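Local coordinates for porphyranase B (Zobellia galactanivorans, PDB 3JUU), which cleaves the sulfated red-algal polysaccharide porphyran at (1->4) linkages between beta-D-galactopyranose and alpha-L-galactopyranose-6-sulfate, as a family 16 glycoside hydrolase, at residues E10-K15 with Q25-I30; Y107-C112 with I215-G220; M114-N117 with S122-F125; E199-Y204 with T264-W269. All coordinates share one frame; numbering follows the deposited sequence.

Interaction 1. Residues E10-K15 with Q25-I30. With SO4 (sulfate ion), chain D.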
# COMPACT_ATOMS: atom_id res chain seq x y z
N GLU A 10 -20.77 7.20 -1.75
CA GLU A 10 -20.90 8.55 -1.15
C GLU A 10 -20.35 8.68 0.29
O GLU A 10 -20.35 9.78 0.87
CB GLU A 10 -22.38 8.99 -1.21
CG GLU A 10 -23.39 8.20 -0.27
CD GLU A 10 -24.76 8.94 -0.13
OE1 GLU A 10 -24.79 10.14 0.28
OE2 GLU A 10 -25.81 8.31 -0.43
N ALA A 11 -19.86 7.56 0.87
CA ALA A 11 -19.21 7.62 2.21
C ALA A 11 -18.19 6.46 2.26
O ALA A 11 -18.31 5.56 1.43
CB ALA A 11 -20.25 7.46 3.33
N PRO A 12 -17.23 6.46 3.24
CA PRO A 12 -16.35 5.30 3.36
C PRO A 12 -17.09 4.04 3.67
O PRO A 12 -18.28 4.05 4.11
CB PRO A 12 -15.41 5.67 4.53
CG PRO A 12 -15.42 7.17 4.58
CD PRO A 12 -16.85 7.49 4.22
N HIS A 13 -16.44 2.90 3.43
CA HIS A 13 -17.08 1.62 3.75
C HIS A 13 -17.00 1.33 5.24
O HIS A 13 -15.91 1.01 5.76
CB HIS A 13 -16.42 0.50 2.94
CG HIS A 13 -17.06 0.27 1.61
ND1 HIS A 13 -17.58 -0.95 1.23
CD2 HIS A 13 -17.28 1.12 0.57
CE1 HIS A 13 -18.07 -0.84 0.00
NE2 HIS A 13 -17.90 0.40 -0.41
N PHE A 14 -18.15 1.46 5.94
CA PHE A 14 -18.15 1.10 7.34
C PHE A 14 -19.37 0.24 7.53
O PHE A 14 -20.46 0.65 7.03
CB PHE A 14 -18.27 2.32 8.28
CG PHE A 14 -17.11 3.25 8.25
CD1 PHE A 14 -15.83 2.78 8.62
CD2 PHE A 14 -17.25 4.60 7.89
CE1 PHE A 14 -14.75 3.66 8.65
CE2 PHE A 14 -16.19 5.50 7.93
CZ PHE A 14 -14.91 5.03 8.25
N LYS A 15 -19.25 -0.88 8.25
CA LYS A 15 -20.41 -1.71 8.61
C LYS A 15 -21.26 -0.91 9.65
O LYS A 15 -20.81 0.13 10.16
CB LYS A 15 -19.96 -3.02 9.28
CG LYS A 15 -19.20 -4.01 8.36
CD LYS A 15 -20.20 -4.63 7.40
CE LYS A 15 -19.69 -5.93 6.76
NZ LYS A 15 -18.77 -5.66 5.59
N GLN A 25 -20.43 15.66 12.05
CA GLN A 25 -19.32 15.63 11.08
C GLN A 25 -19.74 14.88 9.87
O GLN A 25 -20.69 14.07 9.91
CB GLN A 25 -18.08 14.97 11.68
CG GLN A 25 -17.60 15.59 12.98
CD GLN A 25 -16.41 14.88 13.59
OE1 GLN A 25 -16.44 13.68 13.86
NE2 GLN A 25 -15.33 15.62 13.79
N GLU A 26 -19.04 15.13 8.76
CA GLU A 26 -19.28 14.32 7.58
C GLU A 26 -17.97 13.98 6.87
O GLU A 26 -16.98 14.64 7.07
CB GLU A 26 -20.24 15.03 6.62
CG GLU A 26 -19.84 16.39 6.16
CD GLU A 26 -20.97 17.02 5.35
OE1 GLU A 26 -21.47 16.35 4.39
OE2 GLU A 26 -21.37 18.17 5.68
N TRP A 27 -17.99 12.92 6.08
CA TRP A 27 -16.79 12.52 5.32
C TRP A 27 -16.88 13.15 3.93
O TRP A 27 -17.92 13.00 3.29
CB TRP A 27 -16.80 11.01 5.14
CG TRP A 27 -16.61 10.25 6.40
CD1 TRP A 27 -17.55 9.55 7.06
CD2 TRP A 27 -15.40 10.10 7.15
NE1 TRP A 27 -17.01 8.92 8.16
CE2 TRP A 27 -15.71 9.28 8.28
CE3 TRP A 27 -14.11 10.59 7.00
CZ2 TRP A 27 -14.77 8.94 9.23
CZ3 TRP A 27 -13.18 10.32 7.96
CH2 TRP A 27 -13.50 9.45 9.09
N LYS A 28 -15.81 13.80 3.48
CA LYS A 28 -15.77 14.45 2.18
C LYS A 28 -14.64 13.84 1.31
O LYS A 28 -13.46 13.86 1.71
CB LYS A 28 -15.51 15.97 2.40
CG LYS A 28 -15.37 16.80 1.08
CD LYS A 28 -15.14 18.31 1.38
CE LYS A 28 -14.61 19.09 0.17
NZ LYS A 28 -13.71 20.17 0.72
N LEU A 29 -15.03 13.37 0.13
CA LEU A 29 -14.05 12.79 -0.83
C LEU A 29 -12.97 13.73 -1.19
O LEU A 29 -13.23 14.93 -1.52
CB LEU A 29 -14.75 12.24 -2.08
CG LEU A 29 -13.82 11.27 -2.87
CD1 LEU A 29 -13.81 9.93 -2.14
CD2 LEU A 29 -14.45 11.06 -4.28
N ILE A 30 -11.72 13.27 -1.07
CA ILE A 30 -10.58 14.05 -1.54
C ILE A 30 -10.38 13.59 -3.02
O ILE A 30 -9.83 12.50 -3.31
CB ILE A 30 -9.31 13.79 -0.74
CG1 ILE A 30 -9.53 14.16 0.75
CG2 ILE A 30 -8.06 14.54 -1.34
CD1 ILE A 30 -8.44 13.51 1.60
S SO4 D . -18.66 0.03 -3.95
O1 SO4 D . -20.06 -0.33 -3.81
O2 SO4 D . -18.46 0.77 -5.20
O3 SO4 D . -18.30 0.87 -2.80
O4 SO4 D . -17.86 -1.21 -3.95
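Trp27 NE1 is hydrogen-bonded to Asp19 OD2, in the loop joining the two segments, and Phe14 CE2 packs 3.5 Å from the same nitrogen. Phe14 meets the five-membered ring with CE2 leading, and the planes are turned 42° against each other with 5.6 Å between centroids, an oblique pair rather than a stack. Chi1 of Phe14, -66°, sets CG opposite the carbonyl carbon and carries the ring across to the indole.

Beside it Pro12 lies over one face of the same indole. Its CD stands 3.9 Å from the centroid of the five-membered ring, 30° off the normal, a CH-pi contact, and approaches CG of Trp27 to 3.5 Å. With a leucine in place of Trp27, Asp19 would probably lose its indole N-H partner and Pro12 the flat surface on which it rests.

Between these residues the side chain of His13 turns elsewhere, toward a sulfate ion, but its two conformers and the very short distance leave the details of that contact doubtful. Pro12 and Phe14 also touch Tyr109, so the N-terminal segment lies along the outward side of the sheet containing strand 108-115, an extended chain packed on the outer face of the family 16 beta-sandwich jelly roll.

Interaction 2. Residues Y107-C112 with I215-G220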
# COMPACT_ATOMS: atom_id res chain seq x y z
N TYR A 107 -3.61 13.70 7.48
CA TYR A 107 -4.81 13.14 8.15
C TYR A 107 -5.88 12.74 7.17
O TYR A 107 -5.82 13.10 5.99
CB TYR A 107 -5.40 14.07 9.27
CG TYR A 107 -4.32 14.64 10.14
CD1 TYR A 107 -3.41 13.82 10.79
CD2 TYR A 107 -4.13 16.03 10.20
CE1 TYR A 107 -2.34 14.37 11.55
CE2 TYR A 107 -3.08 16.58 10.96
CZ TYR A 107 -2.23 15.72 11.65
OH TYR A 107 -1.17 16.24 12.36
N GLY A 108 -6.86 11.99 7.65
CA GLY A 108 -7.99 11.63 6.87
C GLY A 108 -8.25 10.12 6.88
O GLY A 108 -7.64 9.39 7.67
N TYR A 109 -9.20 9.64 6.06
CA TYR A 109 -9.55 8.23 6.03
C TYR A 109 -9.16 7.72 4.61
O TYR A 109 -9.59 8.33 3.60
CB TYR A 109 -11.08 8.01 6.32
CG TYR A 109 -11.37 6.52 6.45
CD1 TYR A 109 -11.06 5.85 7.67
CD2 TYR A 109 -11.87 5.73 5.36
CE1 TYR A 109 -11.22 4.49 7.78
CE2 TYR A 109 -12.05 4.35 5.50
CZ TYR A 109 -11.70 3.73 6.73
OH TYR A 109 -11.93 2.36 6.89
N TYR A 110 -8.46 6.58 4.52
CA TYR A 110 -7.94 6.14 3.22
C TYR A 110 -8.25 4.72 3.11
O TYR A 110 -7.85 3.92 4.00
CB TYR A 110 -6.40 6.31 3.19
CG TYR A 110 -6.03 7.76 3.34
CD1 TYR A 110 -5.82 8.54 2.18
CD2 TYR A 110 -5.90 8.36 4.60
CE1 TYR A 110 -5.50 9.90 2.30
CE2 TYR A 110 -5.61 9.68 4.71
CZ TYR A 110 -5.42 10.46 3.55
OH TYR A 110 -5.08 11.80 3.66
N GLU A 111 -8.94 4.34 2.01
CA GLU A 111 -9.36 2.95 1.91
C GLU A 111 -9.23 2.46 0.46
O GLU A 111 -9.32 3.26 -0.46
CB GLU A 111 -10.83 2.80 2.36
CG GLU A 111 -11.75 3.93 1.78
CD GLU A 111 -13.22 3.68 1.93
OE1 GLU A 111 -13.60 2.70 2.62
OE2 GLU A 111 -13.99 4.43 1.24
N CYS A 112 -9.03 1.15 0.25
CA CYS A 112 -9.12 0.59 -1.09
C CYS A 112 -9.81 -0.77 -1.00
O CYS A 112 -9.92 -1.38 0.08
CB CYS A 112 -7.68 0.47 -1.69
SG CYS A 112 -6.77 -1.01 -1.06
N ILE A 215 -5.98 4.29 13.16
CA ILE A 215 -6.97 3.26 13.43
C ILE A 215 -7.23 2.48 12.17
O ILE A 215 -7.59 3.04 11.18
CB ILE A 215 -8.31 3.89 13.94
CG1 ILE A 215 -8.04 4.59 15.28
CG2 ILE A 215 -9.35 2.80 14.18
CD1 ILE A 215 -7.91 6.02 15.18
N PHE A 216 -7.02 1.18 12.24
CA PHE A 216 -7.11 0.34 11.00
C PHE A 216 -8.46 -0.35 10.91
O PHE A 216 -8.99 -0.80 11.94
CB PHE A 216 -5.99 -0.74 11.02
CG PHE A 216 -4.62 -0.15 10.84
CD1 PHE A 216 -4.22 0.32 9.57
CD2 PHE A 216 -3.74 -0.06 11.93
CE1 PHE A 216 -2.98 0.96 9.42
CE2 PHE A 216 -2.45 0.49 11.77
CZ PHE A 216 -2.08 0.98 10.50
N PHE A 217 -9.00 -0.48 9.69
CA PHE A 217 -10.31 -1.14 9.46
C PHE A 217 -10.14 -2.19 8.39
O PHE A 217 -9.38 -2.02 7.39
CB PHE A 217 -11.29 -0.11 8.86
CG PHE A 217 -11.81 0.84 9.89
CD1 PHE A 217 -13.09 0.65 10.40
CD2 PHE A 217 -10.97 1.90 10.40
CE1 PHE A 217 -13.59 1.49 11.40
CE2 PHE A 217 -11.50 2.79 11.37
CZ PHE A 217 -12.80 2.52 11.87
N LEU A 218 -10.90 -3.25 8.56
CA LEU A 218 -10.97 -4.37 7.57
C LEU A 218 -12.41 -4.68 7.27
O LEU A 218 -13.20 -4.91 8.20
CB LEU A 218 -10.26 -5.65 8.11
CG LEU A 218 -10.38 -6.90 7.26
CD1 LEU A 218 -9.77 -6.62 5.79
CD2 LEU A 218 -9.78 -8.16 8.00
N ASP A 219 -12.79 -4.58 5.97
CA ASP A 219 -14.17 -4.89 5.50
C ASP A 219 -15.19 -4.10 6.34
O ASP A 219 -16.20 -4.66 6.79
CB ASP A 219 -14.41 -6.39 5.59
CG ASP A 219 -13.43 -7.15 4.69
OD1 ASP A 219 -13.15 -6.56 3.61
OD2 ASP A 219 -13.03 -8.26 5.08
N GLY A 220 -14.82 -2.85 6.61
CA GLY A 220 -15.74 -1.93 7.25
C GLY A 220 -15.83 -2.06 8.72
O GLY A 220 -16.75 -1.50 9.36
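A chi1 of -173° at Tyr109 and one of -77° at Phe217 send two rings toward each other from strands that are not direct neighbours. The Tyr109 ring is carried away from its own backbone nitrogen, out over the intervening strand 202-210, while CG of Phe217 stands opposite its carbonyl carbon. They meet as an offset edge-to-face pair, the edge of Tyr109 directed at the face of Phe217, with planes 78° apart and centroids separated by 5.5 Å. Tyr109 CE1 comes within 3.7 Å of Phe217 CD2. The phenol oxygen reaches further, to the root of the partner side chain, where Tyr109 OH lies 3.2 Å from Phe217 CB.

On the neighbouring residue the pattern reverses: Tyr110 extends on the opposite side of its strand, and its OH donates to Tyr107 O at 2.8 Å from above the carbonyl plane. This bond spans Gly108, whose backbone angles would press any side chain against the preceding carbonyl oxygen.

Phe14 meets both Tyr109 and Phe217, and Pro12 lies against Tyr109 as well. Tyr109 and Phe217, from the strands flanking strand 202-210, thus form with Phe14 a buried aromatic cluster on the outward side of one sheet of the beta-sandwich, beneath the N-terminal segment.

Interaction 3. Residues M114-N117 with S122-F125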
# COMPACT_ATOMS: atom_id res chain seq x y z
N MET A 114 -9.18 -4.41 -2.51
CA MET A 114 -8.06 -5.04 -3.22
C MET A 114 -8.17 -6.55 -3.11
O MET A 114 -8.54 -7.10 -2.02
CB MET A 114 -6.71 -4.51 -2.61
CG MET A 114 -5.39 -5.03 -3.26
SD MET A 114 -3.88 -4.90 -2.21
CE MET A 114 -4.62 -6.44 -2.20
N LYS A 115 -7.81 -7.22 -4.19
CA LYS A 115 -7.56 -8.66 -4.12
C LYS A 115 -6.09 -8.88 -4.45
O LYS A 115 -5.57 -8.33 -5.46
CB LYS A 115 -8.49 -9.41 -5.12
CG LYS A 115 -8.12 -10.86 -5.28
CD LYS A 115 -8.90 -11.56 -6.45
CE LYS A 115 -10.29 -11.86 -6.17
NZ LYS A 115 -10.83 -12.41 -7.49
N ALA A 116 -5.41 -9.63 -3.61
CA ALA A 116 -3.98 -9.78 -3.81
C ALA A 116 -3.68 -10.71 -4.99
O ALA A 116 -4.55 -11.57 -5.39
CB ALA A 116 -3.28 -10.33 -2.50
N ASN A 117 -2.48 -10.55 -5.55
CA ASN A 117 -1.97 -11.58 -6.49
C ASN A 117 -1.61 -12.82 -5.73
O ASN A 117 -1.31 -12.76 -4.57
CB ASN A 117 -0.84 -11.05 -7.41
CG ASN A 117 0.47 -10.83 -6.67
OD1 ASN A 117 1.09 -11.79 -6.21
ND2 ASN A 117 0.91 -9.59 -6.61
N SER A 122 4.56 -8.94 -3.65
CA SER A 122 3.64 -8.31 -2.72
C SER A 122 2.36 -7.78 -3.37
O SER A 122 2.24 -7.64 -4.64
CB SER A 122 4.40 -7.16 -2.04
OG SER A 122 4.48 -6.03 -2.93
N SER A 123 1.38 -7.48 -2.51
CA SER A 123 0.23 -6.65 -2.89
C SER A 123 -0.01 -5.66 -1.74
O SER A 123 -0.17 -6.14 -0.62
CB SER A 123 -1.01 -7.53 -2.99
OG SER A 123 -0.87 -8.45 -4.06
N THR A 124 0.11 -4.35 -1.98
CA THR A 124 0.24 -3.42 -0.87
C THR A 124 -0.60 -2.18 -1.07
O THR A 124 -0.95 -1.79 -2.25
CB THR A 124 1.71 -2.99 -0.66
OG1 THR A 124 2.15 -2.17 -1.76
CG2 THR A 124 2.68 -4.23 -0.52
N PHE A 125 -0.87 -1.51 0.04
CA PHE A 125 -1.60 -0.24 -0.01
C PHE A 125 -1.09 0.54 1.22
O PHE A 125 -1.17 -0.02 2.35
CB PHE A 125 -3.08 -0.55 0.19
CG PHE A 125 -3.97 0.69 0.19
CD1 PHE A 125 -3.86 1.67 -0.83
CD2 PHE A 125 -4.92 0.90 1.23
CE1 PHE A 125 -4.70 2.81 -0.81
CE2 PHE A 125 -5.78 2.03 1.24
CZ PHE A 125 -5.66 3.00 0.27
O HOH W 1 0.50 -10.69 -3.42
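Asn117 and Ser123 face each other where the jelly-roll chain passes from strand 108-115 to strand 122-128 through a short six-residue connection. The second strand pairs with strand 141-150, which carries the catalytic Glu143 and Glu148.

Direct hydrogen bonds come first. The backbone N of Asn117 donates to Ser123 OG at 3.0 Å, with an N-H...O angle of 155°. A chi1 of -66° on Ser123 turns OG away from its carbonyl carbon and toward this amide. The side chain of Asn117 adds a weak bond, ND2 to Ser122 O at 3.1 Å; its other bonds reach Thr265 OG1 through ND2 and Thr119 OG1 through OD1. Ser123 OG is hydrogen-bonded to Thr265 OG1 too, so this buried hydroxyl joins both segments to strand 264-276. An alanine at Ser123 would probably leave the Asn117 amide and Thr265 without a shared partner and the water without the hydroxyl that donates to it.

Apolar contacts lie on the Met114 side. The thioether bends at chi3 (98°) and brings CE to 3.9 Å from Ser123 CB, while SD lies 4.0 Å from the same Ser123 CB. Ala116 CB fills in against Ser123 CB at 3.6 Å.

On the other side of their strand, Ser122 OG is hydrogen-bonded to the substrate-binding Glu243, and the side chain of Thr124 lies about 4 Å from that of Glu148.

A water-mediated bridge completes the contact: one water accepts from Ser123 OG at 2.7 Å and donates to Asn117 O at 3.0 Å.

Interaction 4. Residues E199-Y204 with T264-W269. With SO4 (sulfate ion), chain D.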
# COMPACT_ATOMS: atom_id res chain seq x y z
N GLU A 199 -7.81 -14.67 -2.47
CA GLU A 199 -9.08 -15.42 -2.77
C GLU A 199 -10.27 -14.49 -2.91
O GLU A 199 -11.23 -14.79 -3.68
CB GLU A 199 -9.42 -16.44 -1.68
CG GLU A 199 -8.61 -17.66 -1.76
CD GLU A 199 -8.73 -18.63 -0.56
OE1 GLU A 199 -9.15 -18.28 0.63
OE2 GLU A 199 -8.28 -19.79 -0.83
N ASP A 200 -10.24 -13.36 -2.21
CA ASP A 200 -11.41 -12.47 -2.21
C ASP A 200 -10.93 -11.07 -2.22
O ASP A 200 -9.79 -10.78 -1.75
CB ASP A 200 -12.20 -12.68 -0.89
CG ASP A 200 -12.53 -14.15 -0.61
OD1 ASP A 200 -13.46 -14.61 -1.30
OD2 ASP A 200 -11.89 -14.81 0.29
N PHE A 201 -11.79 -10.14 -2.68
CA PHE A 201 -11.56 -8.74 -2.39
C PHE A 201 -11.77 -8.45 -0.87
O PHE A 201 -12.63 -9.06 -0.24
CB PHE A 201 -12.47 -7.82 -3.20
CG PHE A 201 -12.07 -7.72 -4.64
CD1 PHE A 201 -11.11 -6.79 -5.02
CD2 PHE A 201 -12.59 -8.60 -5.58
CE1 PHE A 201 -10.66 -6.68 -6.35
CE2 PHE A 201 -12.17 -8.51 -6.92
CZ PHE A 201 -11.19 -7.56 -7.30
N HIS A 202 -10.99 -7.51 -0.34
CA HIS A 202 -11.25 -6.97 1.00
C HIS A 202 -11.13 -5.48 0.92
O HIS A 202 -10.43 -4.93 0.06
CB HIS A 202 -10.24 -7.59 2.03
CG HIS A 202 -10.46 -9.05 2.30
ND1 HIS A 202 -11.37 -9.51 3.25
CD2 HIS A 202 -9.91 -10.16 1.73
CE1 HIS A 202 -11.33 -10.85 3.27
NE2 HIS A 202 -10.46 -11.26 2.36
N VAL A 203 -11.79 -4.80 1.85
CA VAL A 203 -11.64 -3.39 1.96
C VAL A 203 -10.63 -3.08 3.06
O VAL A 203 -10.88 -3.37 4.20
CB VAL A 203 -12.96 -2.67 2.22
CG1 VAL A 203 -12.67 -1.16 2.38
CG2 VAL A 203 -13.94 -2.86 0.98
N TYR A 204 -9.49 -2.47 2.70
CA TYR A 204 -8.46 -2.16 3.71
C TYR A 204 -8.52 -0.66 3.93
O TYR A 204 -8.38 0.12 2.97
CB TYR A 204 -7.08 -2.55 3.12
CG TYR A 204 -6.94 -4.02 2.81
CD1 TYR A 204 -6.81 -4.96 3.87
CD2 TYR A 204 -7.00 -4.52 1.47
CE1 TYR A 204 -6.72 -6.33 3.63
CE2 TYR A 204 -6.92 -5.90 1.23
CZ TYR A 204 -6.78 -6.81 2.30
OH TYR A 204 -6.60 -8.17 2.07
N THR A 264 -2.05 -10.96 -10.98
CA THR A 264 -2.52 -9.59 -10.96
C THR A 264 -3.05 -9.22 -9.57
O THR A 264 -3.84 -9.96 -9.03
CB THR A 264 -3.62 -9.36 -12.00
OG1 THR A 264 -2.99 -9.53 -13.30
CG2 THR A 264 -4.28 -7.89 -11.89
N THR A 265 -2.60 -8.08 -9.06
CA THR A 265 -3.20 -7.49 -7.83
C THR A 265 -4.23 -6.51 -8.36
O THR A 265 -3.90 -5.70 -9.20
CB THR A 265 -2.08 -6.72 -7.05
OG1 THR A 265 -1.10 -7.69 -6.62
CG2 THR A 265 -2.77 -6.05 -5.81
N THR A 266 -5.48 -6.64 -7.94
CA THR A 266 -6.55 -5.80 -8.51
C THR A 266 -7.13 -4.87 -7.43
O THR A 266 -7.47 -5.37 -6.35
CB THR A 266 -7.67 -6.72 -9.03
OG1 THR A 266 -7.14 -7.69 -9.99
CG2 THR A 266 -8.84 -5.87 -9.65
N TYR A 267 -7.19 -3.57 -7.71
CA TYR A 267 -7.80 -2.59 -6.81
C TYR A 267 -9.05 -2.12 -7.52
O TYR A 267 -8.93 -1.51 -8.59
CB TYR A 267 -6.88 -1.41 -6.58
CG TYR A 267 -5.49 -1.80 -6.06
CD1 TYR A 267 -5.16 -1.63 -4.69
CD2 TYR A 267 -4.50 -2.31 -6.92
CE1 TYR A 267 -3.85 -1.97 -4.22
CE2 TYR A 267 -3.23 -2.68 -6.45
CZ TYR A 267 -2.92 -2.51 -5.11
OH TYR A 267 -1.67 -2.83 -4.63
N ASN A 268 -10.23 -2.43 -6.97
CA ASN A 268 -11.49 -1.89 -7.56
C ASN A 268 -11.62 -0.37 -7.40
O ASN A 268 -12.19 0.30 -8.27
CB ASN A 268 -12.74 -2.62 -7.05
CG ASN A 268 -12.83 -4.03 -7.53
OD1 ASN A 268 -12.25 -4.39 -8.58
ND2 ASN A 268 -13.57 -4.87 -6.79
N TRP A 269 -11.03 0.19 -6.34
CA TRP A 269 -11.10 1.60 -6.17
C TRP A 269 -10.16 1.99 -5.05
O TRP A 269 -9.79 1.09 -4.25
CB TRP A 269 -12.55 2.03 -5.86
CG TRP A 269 -13.33 1.20 -4.89
CD1 TRP A 269 -14.35 0.30 -5.20
CD2 TRP A 269 -13.30 1.27 -3.42
NE1 TRP A 269 -14.90 -0.19 -4.03
CE2 TRP A 269 -14.26 0.35 -2.94
CE3 TRP A 269 -12.49 1.97 -2.49
CZ2 TRP A 269 -14.46 0.10 -1.54
CZ3 TRP A 269 -12.70 1.72 -1.09
CH2 TRP A 269 -13.68 0.82 -0.65
S SO4 D . -18.66 0.03 -3.95
O1 SO4 D . -20.06 -0.33 -3.81
O2 SO4 D . -18.46 0.77 -5.20
O3 SO4 D . -18.30 0.87 -2.80
O4 SO4 D . -17.86 -1.21 -3.95
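The amide of Asn268 lies over one face of the Phe201 ring, with ND2 3.4 Å above the ring plane and over its centre. The two planes are 32° apart, so the amide is tilted: ND2 comes within 3.5 Å of Phe201 CE1, and OD1 lies 3.6 Å from Phe201 CZ. The polar end of Asn268 has its partner in another residue, since ND2 is hydrogen-bonded to Glu113 OE1, a bond that probably helps fix the rotation of the amide over the ring.

Thr266 meets the same phenyl ring in two ways. Its methyl CG2 approaches the ring edge in plane, 3.7 Å from Phe201 CZ, whereas its carbonyl O comes in obliquely, 3.4 Å from Phe201 CE1.

These contacts pass over a strand. Strand 108-115 runs between strands 202-210 and 264-276 in the family 16 beta-sandwich, and side chains from the two outer strands close above it, while Asn268 marks the corner at which strand 264-276 changes direction.

The second apolar group is Val203 with Trp269. Val203 CG1 sits 3.8 Å from Trp269 CH2, and its other methyl, CG2, is close to the neighbouring carbon CZ2, so the branched side chain touches the benzo part of the indole obliquely. A chi1 of 43° at Trp269 swings the indole so that this part reaches Val203.

At the pyrrole nitrogen of the indole a polar bond is made to a sulfate ion, probably from the crystallisation liquor. Trp269 NE1 donates to sulfate O4 at 3.1 Å, with an N-H...O angle of 149°; Arg271 binds the same ion and makes a cation-pi contact with the indole.

Interactions 1 and 2 share the outward side of one sheet, where His13 N probably bonds to Glu111 OE1 at 3.0 Å and Lys15 N to Gly220 O at 2.8 Å. Interaction 4 joins interaction 2 through Asp219, whose OD1 probably accepts from Val203 N at 2.8 Å, and meets interaction 1 where His13 NE2 packs 3.6 Å from Trp269 CZ2, beside the shared sulfate. Interaction 3 is the one beside the catalytic cleft. Its centre is about 7 Å from that of interaction 4, and Thr124 O probably bonds to Tyr267 OH at 2.7 Å, whereas about 23 Å separates it from the centre of interaction 1. Phe125 packs on Cys112, tying interaction 3 to the inner side of interaction 2.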